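Local coordinates for protein Serpin48 (Tenebrio molitor, PDB 3OZQ) that acts as a highly specific serpin in insect innate immunity, inhibiting the serine protease SPE, at residues F39-L44 with I313-F318; L45-S50 with Q110-E115; D131-M136 with E155-L160; D294-S299 with D307-N312. All coordinates share one frame; numbering follows the deposited sequence.

Interaction 1: F39-L44 with I313-F318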
# COMPACT_ATOMS: atom_id res chain seq x y z
N PHE A 39 0.07 0.31 5.04
CA PHE A 39 1.32 0.27 5.80
C PHE A 39 2.17 1.51 5.56
O PHE A 39 2.55 2.21 6.51
CB PHE A 39 2.14 -0.97 5.45
CG PHE A 39 3.60 -0.83 5.79
CD1 PHE A 39 4.52 -0.47 4.82
CD2 PHE A 39 4.04 -1.02 7.09
CE1 PHE A 39 5.85 -0.31 5.14
CE2 PHE A 39 5.37 -0.87 7.41
CZ PHE A 39 6.28 -0.52 6.43
N SER A 40 2.48 1.80 4.30
CA SER A 40 3.38 2.90 3.99
C SER A 40 2.80 4.25 4.45
O SER A 40 3.50 5.08 5.06
CB SER A 40 3.73 2.90 2.49
OG SER A 40 4.93 3.61 2.24
N ALA A 41 1.53 4.46 4.15
CA ALA A 41 0.84 5.66 4.61
C ALA A 41 1.00 5.76 6.13
O ALA A 41 1.25 6.84 6.67
CB ALA A 41 -0.62 5.61 4.21
N ALA A 42 0.85 4.63 6.80
CA ALA A 42 0.92 4.58 8.26
C ALA A 42 2.29 5.03 8.78
O ALA A 42 2.37 5.77 9.75
CB ALA A 42 0.59 3.18 8.78
N THR A 43 3.36 4.59 8.13
CA THR A 43 4.68 5.04 8.56
C THR A 43 4.92 6.55 8.33
O THR A 43 5.66 7.21 9.06
CB THR A 43 5.77 4.27 7.83
OG1 THR A 43 5.67 4.53 6.43
CG2 THR A 43 5.64 2.78 8.11
N LEU A 44 4.30 7.09 7.28
CA LEU A 44 4.46 8.51 7.00
C LEU A 44 3.69 9.32 8.02
O LEU A 44 4.20 10.29 8.60
CB LEU A 44 4.00 8.81 5.57
CG LEU A 44 4.28 10.23 5.10
CD1 LEU A 44 5.70 10.61 5.47
CD2 LEU A 44 4.06 10.36 3.57
N ILE A 313 -2.37 14.80 1.81
CA ILE A 313 -1.64 13.55 1.95
C ILE A 313 -1.90 12.69 0.72
O ILE A 313 -3.01 12.26 0.48
CB ILE A 313 -2.06 12.74 3.20
CG1 ILE A 313 -2.05 13.63 4.44
CG2 ILE A 313 -1.12 11.56 3.40
CD1 ILE A 313 -2.58 12.90 5.69
N VAL A 314 -0.86 12.47 -0.07
CA VAL A 314 -1.05 11.88 -1.38
C VAL A 314 -0.17 10.65 -1.54
O VAL A 314 1.06 10.74 -1.45
CB VAL A 314 -0.77 12.92 -2.51
CG1 VAL A 314 -1.08 12.30 -3.88
CG2 VAL A 314 -1.63 14.13 -2.31
N GLN A 315 -0.81 9.51 -1.70
CA GLN A 315 -0.08 8.28 -2.03
C GLN A 315 -0.24 7.93 -3.49
O GLN A 315 -1.33 8.00 -4.04
CB GLN A 315 -0.57 7.12 -1.17
CG GLN A 315 0.22 5.84 -1.39
CD GLN A 315 -0.25 4.72 -0.49
OE1 GLN A 315 0.25 4.56 0.62
NE2 GLN A 315 -1.22 3.93 -0.97
N LYS A 316 0.86 7.55 -4.12
CA LYS A 316 0.78 7.00 -5.46
C LYS A 316 1.63 5.76 -5.54
O LYS A 316 2.75 5.73 -5.02
CB LYS A 316 1.26 8.01 -6.50
CG LYS A 316 0.95 7.61 -7.93
CD LYS A 316 1.16 8.80 -8.85
CE LYS A 316 0.60 8.52 -10.25
NZ LYS A 316 0.59 9.72 -11.13
N SER A 317 1.08 4.72 -6.17
CA SER A 317 1.76 3.43 -6.26
C SER A 317 1.27 2.68 -7.49
O SER A 317 0.23 3.00 -8.05
CB SER A 317 1.50 2.61 -4.99
OG SER A 317 0.16 2.15 -4.95
N PHE A 318 2.05 1.69 -7.91
CA PHE A 318 1.64 0.79 -8.98
C PHE A 318 2.13 -0.62 -8.70
O PHE A 318 3.02 -0.84 -7.86
CB PHE A 318 2.17 1.25 -10.33
CG PHE A 318 3.64 1.07 -10.50
CD1 PHE A 318 4.52 2.00 -9.97
CD2 PHE A 318 4.14 -0.02 -11.18
CE1 PHE A 318 5.89 1.84 -10.12
CE2 PHE A 318 5.51 -0.19 -11.33
CZ PHE A 318 6.38 0.74 -10.80
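The shutter region of the serpin fold, where the first turns of helix 38-50 lie behind the central strands of sheet A, supplies this contact: Ala-41 and Ser-40 face Gln-315 of strand 310-321. The approach is end-on. Gln-315 holds its CG opposite the backbone N (chi1 -176°) and continues extended to CD, which carries the amide away from the strand and toward the helix; its CD stops 4.8 Å from Ala-41 CB. The end of the amide packs on the Ala-41 methyl; its oxygen and nitrogen are probably exchanged in the model, so no polar bond is inferred. With Ala-41 CA and Gln-315 CA 7.2 Å apart, a short methyl and one long side chain bridge the separation. The helix is braced from within. Ser-40 O takes two donors, Leu-44 N at 3.1 Å and Thr-43 OG1 at 2.6 Å, the latter tilted 19° from the carbonyl plane. Thr-43 presents its other branch to Phe-39, CG2 standing over one ring face, offset toward the rim. Beyond the two segments, Ser-37 OG accepts Ser-40 N at the helix start, and Ser-40 OG bonds to Asn-167 OD1 on the neighbouring strand 163-174. This serine-asparagine bond from helix to strand is characteristic of the serpin shutter, across which the strands part when sheet A opens.

Interaction 2: L45-S50 with Q110-E115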
# COMPACT_ATOMS: atom_id res chain seq x y z
N LEU A 45 2.47 8.90 8.29
CA LEU A 45 1.65 9.58 9.27
C LEU A 45 2.29 9.49 10.67
O LEU A 45 2.14 10.39 11.50
CB LEU A 45 0.26 8.97 9.29
CG LEU A 45 -0.74 9.72 10.17
CD1 LEU A 45 -1.11 11.06 9.55
CD2 LEU A 45 -1.99 8.88 10.39
N ALA A 46 2.97 8.38 10.95
CA ALA A 46 3.71 8.25 12.20
C ALA A 46 4.85 9.28 12.27
O ALA A 46 5.12 9.85 13.33
CB ALA A 46 4.23 6.82 12.38
N LEU A 47 5.52 9.53 11.15
CA LEU A 47 6.54 10.57 11.09
C LEU A 47 5.89 11.89 11.44
O LEU A 47 6.36 12.62 12.32
CB LEU A 47 7.14 10.66 9.69
CG LEU A 47 8.55 11.25 9.56
CD1 LEU A 47 8.75 11.87 8.19
CD2 LEU A 47 8.87 12.24 10.65
N ALA A 48 4.80 12.21 10.74
CA ALA A 48 4.03 13.41 11.04
C ALA A 48 3.70 13.51 12.52
O ALA A 48 3.92 14.56 13.17
CB ALA A 48 2.76 13.42 10.23
N GLN A 49 3.13 12.43 13.04
CA GLN A 49 2.70 12.35 14.43
C GLN A 49 3.84 12.74 15.37
O GLN A 49 3.62 13.39 16.39
CB GLN A 49 2.24 10.91 14.74
CG GLN A 49 1.62 10.71 16.11
CD GLN A 49 1.55 9.24 16.52
OE1 GLN A 49 1.41 8.35 15.67
NE2 GLN A 49 1.67 8.97 17.82
N SER A 50 5.06 12.39 15.01
CA SER A 50 6.17 12.67 15.89
C SER A 50 6.47 14.17 16.03
O SER A 50 7.09 14.60 17.01
CB SER A 50 7.43 11.92 15.48
OG SER A 50 8.12 12.58 14.46
N GLN A 110 14.08 16.67 10.45
CA GLN A 110 14.65 16.17 9.20
C GLN A 110 15.51 14.95 9.47
O GLN A 110 15.74 14.12 8.59
CB GLN A 110 15.51 17.23 8.52
CG GLN A 110 14.78 18.50 8.17
CD GLN A 110 15.69 19.46 7.45
OE1 GLN A 110 15.53 19.72 6.26
NE2 GLN A 110 16.67 19.99 8.17
N LYS A 111 16.02 14.87 10.69
CA LYS A 111 16.95 13.83 11.07
C LYS A 111 16.17 12.57 11.42
O LYS A 111 16.57 11.46 11.04
CB LYS A 111 17.79 14.32 12.26
CG LYS A 111 18.58 13.24 12.97
CD LYS A 111 19.49 13.84 14.03
CE LYS A 111 20.34 12.77 14.72
NZ LYS A 111 21.39 13.39 15.60
N ILE A 112 15.07 12.73 12.13
CA ILE A 112 14.27 11.59 12.54
C ILE A 112 13.55 10.99 11.34
O ILE A 112 13.34 9.77 11.27
CB ILE A 112 13.28 11.97 13.66
CG1 ILE A 112 12.74 10.71 14.34
CG2 ILE A 112 12.17 12.84 13.14
CD1 ILE A 112 11.91 11.00 15.58
N ALA A 113 13.19 11.84 10.38
CA ALA A 113 12.60 11.38 9.12
C ALA A 113 13.50 10.35 8.45
O ALA A 113 13.05 9.26 8.07
CB ALA A 113 12.38 12.57 8.19
N VAL A 114 14.77 10.71 8.31
CA VAL A 114 15.77 9.83 7.71
C VAL A 114 16.10 8.63 8.59
O VAL A 114 15.98 7.49 8.16
CB VAL A 114 17.08 10.60 7.44
CG1 VAL A 114 18.16 9.65 6.94
CG2 VAL A 114 16.84 11.73 6.46
N GLU A 115 16.52 8.90 9.82
CA GLU A 115 17.01 7.85 10.70
C GLU A 115 15.96 6.80 11.07
O GLU A 115 16.27 5.61 11.14
CB GLU A 115 17.68 8.46 11.94
CG GLU A 115 19.03 9.10 11.62
CD GLU A 115 19.55 10.04 12.71
OE1 GLU A 115 19.08 9.96 13.86
OE2 GLU A 115 20.43 10.87 12.39
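Leu-47 meets Ala-113 and Ile-112 with no ring, amide or carboxylate between them; there are no stacked faces or edges across these two helices, and the contact is almost wholly aliphatic. Leu-47 splits its branches between two neighbours. CD1 reaches Ala-113 CB at 3.7 Å, while CD2 lies alongside the Ala-113 backbone, 4.1 Å from its CA, and touches Ile-112 CG2 at 4.2 Å. The side chains of Leu-47 and Ile-112 run past one another in opposite directions. A chi1 of -156° turns the leucine's CG away from its own backbone N, and the branches thereby come nearer to the opposite helix than the bond leaving CA would suggest. Nearly one helical turn beyond Leu-47, Ser-50 OG sits 4.3 Å from Ile-112 CD1; the hydroxyl donates to Leu-47 O within its own helix at 2.8 Å, in the carbonyl plane and on a lone pair. The axes of the two short helical segments approach to 10.4 Å and make an angle of 150°, a nearly antiparallel pairing. Phe-109 also touches Leu-47 and Ser-50, Tyr-117 touches Leu-47, and Glu-74 of helix 70-83 lies against Ile-112. Helix 107-115 connects strand 90-100 to the parallel strand 120-124, and its packing on helix 38-50 belongs to the helical layer behind sheet A of the serpin fold.

Interaction 3: D131-M136 with E155-L160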
# COMPACT_ATOMS: atom_id res chain seq x y z
N ASP A 131 5.86 25.35 -10.05
CA ASP A 131 7.24 25.08 -9.69
C ASP A 131 7.29 24.14 -8.48
O ASP A 131 8.16 23.28 -8.39
CB ASP A 131 7.96 26.38 -9.36
CG ASP A 131 8.07 27.31 -10.56
OD1 ASP A 131 7.23 27.20 -11.47
OD2 ASP A 131 9.00 28.15 -10.58
N ALA A 132 6.35 24.33 -7.56
CA ALA A 132 6.34 23.53 -6.34
C ALA A 132 6.00 22.09 -6.71
O ALA A 132 6.78 21.18 -6.44
CB ALA A 132 5.35 24.10 -5.33
N ALA A 133 4.86 21.92 -7.38
CA ALA A 133 4.46 20.64 -7.96
C ALA A 133 5.59 19.95 -8.73
O ALA A 133 5.91 18.79 -8.47
CB ALA A 133 3.26 20.82 -8.86
N LYS A 134 6.20 20.66 -9.67
CA LYS A 134 7.30 20.08 -10.45
C LYS A 134 8.46 19.62 -9.56
O LYS A 134 9.04 18.56 -9.76
CB LYS A 134 7.80 21.07 -11.51
CG LYS A 134 8.83 20.46 -12.44
CD LYS A 134 9.17 21.35 -13.62
CE LYS A 134 9.94 20.57 -14.68
NZ LYS A 134 9.08 19.59 -15.41
N LEU A 135 8.79 20.44 -8.57
CA LEU A 135 9.91 20.17 -7.67
C LEU A 135 9.65 18.87 -6.92
O LEU A 135 10.51 17.99 -6.88
CB LEU A 135 10.06 21.34 -6.70
CG LEU A 135 11.22 21.49 -5.70
CD1 LEU A 135 10.87 20.87 -4.35
CD2 LEU A 135 12.52 20.94 -6.26
N MET A 136 8.47 18.76 -6.32
CA MET A 136 8.10 17.58 -5.56
C MET A 136 8.05 16.36 -6.48
O MET A 136 8.60 15.32 -6.14
CB MET A 136 6.75 17.79 -4.87
CG MET A 136 6.80 18.88 -3.82
SD MET A 136 5.20 19.30 -3.10
CE MET A 136 4.84 17.82 -2.20
N GLU A 155 -2.86 21.65 -9.08
CA GLU A 155 -4.15 22.22 -8.72
C GLU A 155 -4.51 22.05 -7.24
O GLU A 155 -5.33 22.79 -6.71
CB GLU A 155 -5.25 21.64 -9.61
CG GLU A 155 -5.13 22.05 -11.08
CD GLU A 155 -5.35 23.54 -11.30
OE1 GLU A 155 -6.50 23.93 -11.57
OE2 GLU A 155 -4.37 24.32 -11.20
N ILE A 156 -3.89 21.08 -6.57
CA ILE A 156 -4.19 20.84 -5.15
C ILE A 156 -3.51 21.87 -4.27
O ILE A 156 -3.87 22.03 -3.10
CB ILE A 156 -3.76 19.43 -4.69
CG1 ILE A 156 -2.23 19.32 -4.63
CG2 ILE A 156 -4.35 18.38 -5.59
CD1 ILE A 156 -1.72 18.23 -3.72
N LEU A 157 -2.54 22.57 -4.83
CA LEU A 157 -1.79 23.58 -4.08
C LEU A 157 -2.51 24.92 -4.08
O LEU A 157 -3.13 25.30 -5.08
CB LEU A 157 -0.40 23.76 -4.69
CG LEU A 157 0.39 22.46 -4.88
CD1 LEU A 157 1.76 22.77 -5.43
CD2 LEU A 157 0.48 21.73 -3.54
N ASN A 158 -2.42 25.65 -2.97
CA ASN A 158 -3.01 26.98 -2.89
C ASN A 158 -2.34 27.87 -1.87
O ASN A 158 -1.39 27.45 -1.19
CB ASN A 158 -4.51 26.87 -2.61
CG ASN A 158 -4.81 26.18 -1.31
OD1 ASN A 158 -4.15 26.43 -0.30
ND2 ASN A 158 -5.80 25.30 -1.32
N ASN A 159 -2.82 29.10 -1.76
CA ASN A 159 -2.24 30.06 -0.84
C ASN A 159 -2.18 29.54 0.59
O ASN A 159 -1.33 29.98 1.38
CB ASN A 159 -2.94 31.44 -0.92
CG ASN A 159 -4.46 31.33 -1.04
OD1 ASN A 159 -5.19 31.65 -0.10
ND2 ASN A 159 -4.93 30.92 -2.21
N LEU A 160 -3.05 28.59 0.93
CA LEU A 160 -3.04 28.01 2.27
C LEU A 160 -2.26 26.69 2.42
O LEU A 160 -2.29 26.09 3.49
CB LEU A 160 -4.46 27.81 2.78
CG LEU A 160 -5.13 29.01 3.45
CD1 LEU A 160 -6.43 28.55 4.08
CD2 LEU A 160 -4.21 29.63 4.48
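Leu-157 carries one side of this contact, inserting a single methyl, CD1, against the flank of helix 129-143 at Ala-132 and Ala-133. In the serpin fold this helix, conventionally helix F, lies across the front of sheet A, and residues 155-160 belong to the linker returning from it to strand 163-174. CD1 of Leu-157 is 3.8 Å from Ala-132 CB and 4.2 Å from Ala-133 CB, and it also comes within 3.8 Å of Ala-133 N, so it rests on the helix backbone as well as on the two methyls. The facing residues on the helix are alanines, and the nearest CA atoms, those of Ala-133 and Leu-157, are 7.9 Å apart, a gap spanned mostly by the leucine. Two torsions account for the reach. CG of Leu-157 stands opposite its carbonyl carbon (chi1 -52°), and CD1 then extends away from CA (chi2 -177°), pointing the branch at the helix. In the next shell, the helix keeps its regular bonds here, Met-136 N donating to Ala-132 O at 3.0 Å. Val-152 and Pro-154 of the same linker touch Ala-133, while Met-136 continues the apolar layer down to Val-164 and Ile-166 of strand 163-174 and Tyr-98 of strand 90-100. Further out, the linker on either side of Leu-157 is fixed by polar bonds, Glu-155 N to Asp-153 OD2 and Asn-158 N to Thr-161 OG1. Asn-158 turns its side chain forward along the chain, and OD1 receives Leu-160 N at 2.7 Å in a weak bond bent to 129°.

Interaction 4: D294-S299 with D307-N312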
# COMPACT_ATOMS: atom_id res chain seq x y z
N ASP A 294 -7.77 23.98 12.39
CA ASP A 294 -7.24 25.12 13.15
C ASP A 294 -6.60 24.76 14.48
O ASP A 294 -5.69 25.44 14.94
CB ASP A 294 -8.32 26.18 13.38
CG ASP A 294 -8.64 26.97 12.13
OD1 ASP A 294 -7.75 27.11 11.27
OD2 ASP A 294 -9.79 27.46 12.02
N GLU A 295 -7.09 23.70 15.11
CA GLU A 295 -6.57 23.29 16.41
C GLU A 295 -5.25 22.55 16.28
O GLU A 295 -4.70 22.06 17.27
CB GLU A 295 -7.59 22.43 17.14
CG GLU A 295 -8.94 23.11 17.28
CD GLU A 295 -9.90 22.33 18.16
OE1 GLU A 295 -10.86 21.74 17.61
OE2 GLU A 295 -9.69 22.32 19.40
N ALA A 296 -4.75 22.48 15.05
CA ALA A 296 -3.59 21.66 14.72
C ALA A 296 -2.32 22.11 15.41
O ALA A 296 -2.05 23.31 15.52
CB ALA A 296 -3.38 21.60 13.21
N ASP A 297 -1.53 21.15 15.87
CA ASP A 297 -0.27 21.47 16.50
C ASP A 297 0.90 20.68 15.94
O ASP A 297 1.26 19.63 16.48
CB ASP A 297 -0.35 21.30 18.03
CG ASP A 297 0.83 21.93 18.74
OD1 ASP A 297 1.82 22.29 18.05
OD2 ASP A 297 0.78 22.08 19.99
N LEU A 298 1.49 21.21 14.88
CA LEU A 298 2.67 20.64 14.25
C LEU A 298 3.96 21.36 14.64
O LEU A 298 4.91 21.38 13.85
CB LEU A 298 2.54 20.69 12.73
CG LEU A 298 1.26 20.27 12.00
CD1 LEU A 298 1.65 19.71 10.67
CD2 LEU A 298 0.43 19.29 12.78
N SER A 299 3.99 21.93 15.84
CA SER A 299 5.13 22.72 16.31
C SER A 299 6.44 21.93 16.41
O SER A 299 7.52 22.52 16.53
CB SER A 299 4.82 23.40 17.65
OG SER A 299 4.35 22.48 18.62
N ASP A 307 0.42 27.49 13.23
CA ASP A 307 1.14 27.91 12.03
C ASP A 307 0.97 26.91 10.88
O ASP A 307 0.74 27.28 9.73
CB ASP A 307 2.63 28.05 12.34
CG ASP A 307 2.97 29.37 13.05
OD1 ASP A 307 4.16 29.59 13.35
OD2 ASP A 307 2.05 30.19 13.30
N LEU A 308 1.12 25.62 11.19
CA LEU A 308 1.06 24.61 10.14
C LEU A 308 -0.10 23.67 10.39
O LEU A 308 -0.51 23.46 11.52
CB LEU A 308 2.37 23.84 10.07
CG LEU A 308 3.61 24.66 9.69
CD1 LEU A 308 4.86 23.80 9.73
CD2 LEU A 308 3.44 25.31 8.32
N VAL A 309 -0.68 23.16 9.30
CA VAL A 309 -1.65 22.08 9.37
C VAL A 309 -1.24 21.13 8.27
O VAL A 309 -0.47 21.50 7.38
CB VAL A 309 -3.09 22.56 9.12
CG1 VAL A 309 -3.42 23.77 10.01
CG2 VAL A 309 -3.28 22.91 7.65
N ILE A 310 -1.73 19.89 8.31
CA ILE A 310 -1.49 18.99 7.20
C ILE A 310 -2.47 19.35 6.11
O ILE A 310 -3.68 19.17 6.27
CB ILE A 310 -1.67 17.50 7.57
CG1 ILE A 310 -0.66 17.07 8.64
CG2 ILE A 310 -1.50 16.65 6.34
CD1 ILE A 310 -0.73 15.55 8.96
N SER A 311 -1.96 19.84 4.99
CA SER A 311 -2.82 20.32 3.92
C SER A 311 -3.24 19.20 2.96
O SER A 311 -4.38 19.16 2.51
CB SER A 311 -2.11 21.43 3.15
OG SER A 311 -1.71 22.47 4.01
N ASN A 312 -2.30 18.33 2.63
CA ASN A 312 -2.61 17.21 1.74
C ASN A 312 -1.81 15.98 2.11
O ASN A 312 -0.72 16.09 2.66
CB ASN A 312 -2.32 17.59 0.28
CG ASN A 312 -2.93 18.92 -0.11
OD1 ASN A 312 -2.44 19.96 0.30
ND2 ASN A 312 -4.01 18.89 -0.87
O HOH W 1 1.06 23.79 14.13
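Leu-298 and Ile-310 cross at about a right angle, Leu-298 CD1 lying against the shaft of the isoleucine, 4.1 Å from its CG1. The same leucine covers the backbone that leads there: its CG is 3.7 Å from Leu-308 O, and CD1 reaches the carbonyl carbon of Val-309. This course follows from a chi1 of -46°, which sets CG opposite the leucine's own carbonyl carbon and lays the branches over the chain from Leu-308 to Ile-310. Against Leu-308 the meeting is nearer the root, CB to CB at 4.1 Å. Ala-296, two residues earlier, directs its methyl at Val-309 CG1, 3.9 Å away. In fold terms, residues 294-299 fold back on the chain that enters strand 310-321, a strand of sheet A, and an Asx turn shapes the loop: Asp-297 OD1 accepts Ser-299 N at 3.1 Å with an N-H...O angle of 158°, and Ser-299 OG at 2.6 Å, the hydroxyl coming from the syn side of the carboxylate. A water-mediated link runs beside the apolar one. Water 1 accepts from Leu-298 N at 2.7 Å and can donate to Leu-308 O at 3.1 Å, although its protons are shared among more acceptors than it can serve; its approach to Ala-296 O is weak. Val-163 of strand 163-174 touches both Leu-298 and Leu-308, and Cys-52 also lies against Leu-298.

From the N terminus, helix 38-50 first supplies residues 39-44 to interaction 1, whose loop closes only at strand 310-321 and encloses the other three contacts. Its next residues, 45-50, enter interaction 2, closed by helix 107-115 within the helical layer. Interaction 3 follows, a short loop from helix 129-143 to its own return linker, and interaction 4 comes last, a tight loop running directly into the strand of interaction 1. Interactions 2, 3 and 4 are in series, and none cross. Ala-48 CB packs on Ile-310 CD1, joining interactions 2 and 4, and Ile-156 CD1 touches Asn-312 ND2, joining 3 and 4. Rear helices, sheet A and front helix are thus connected.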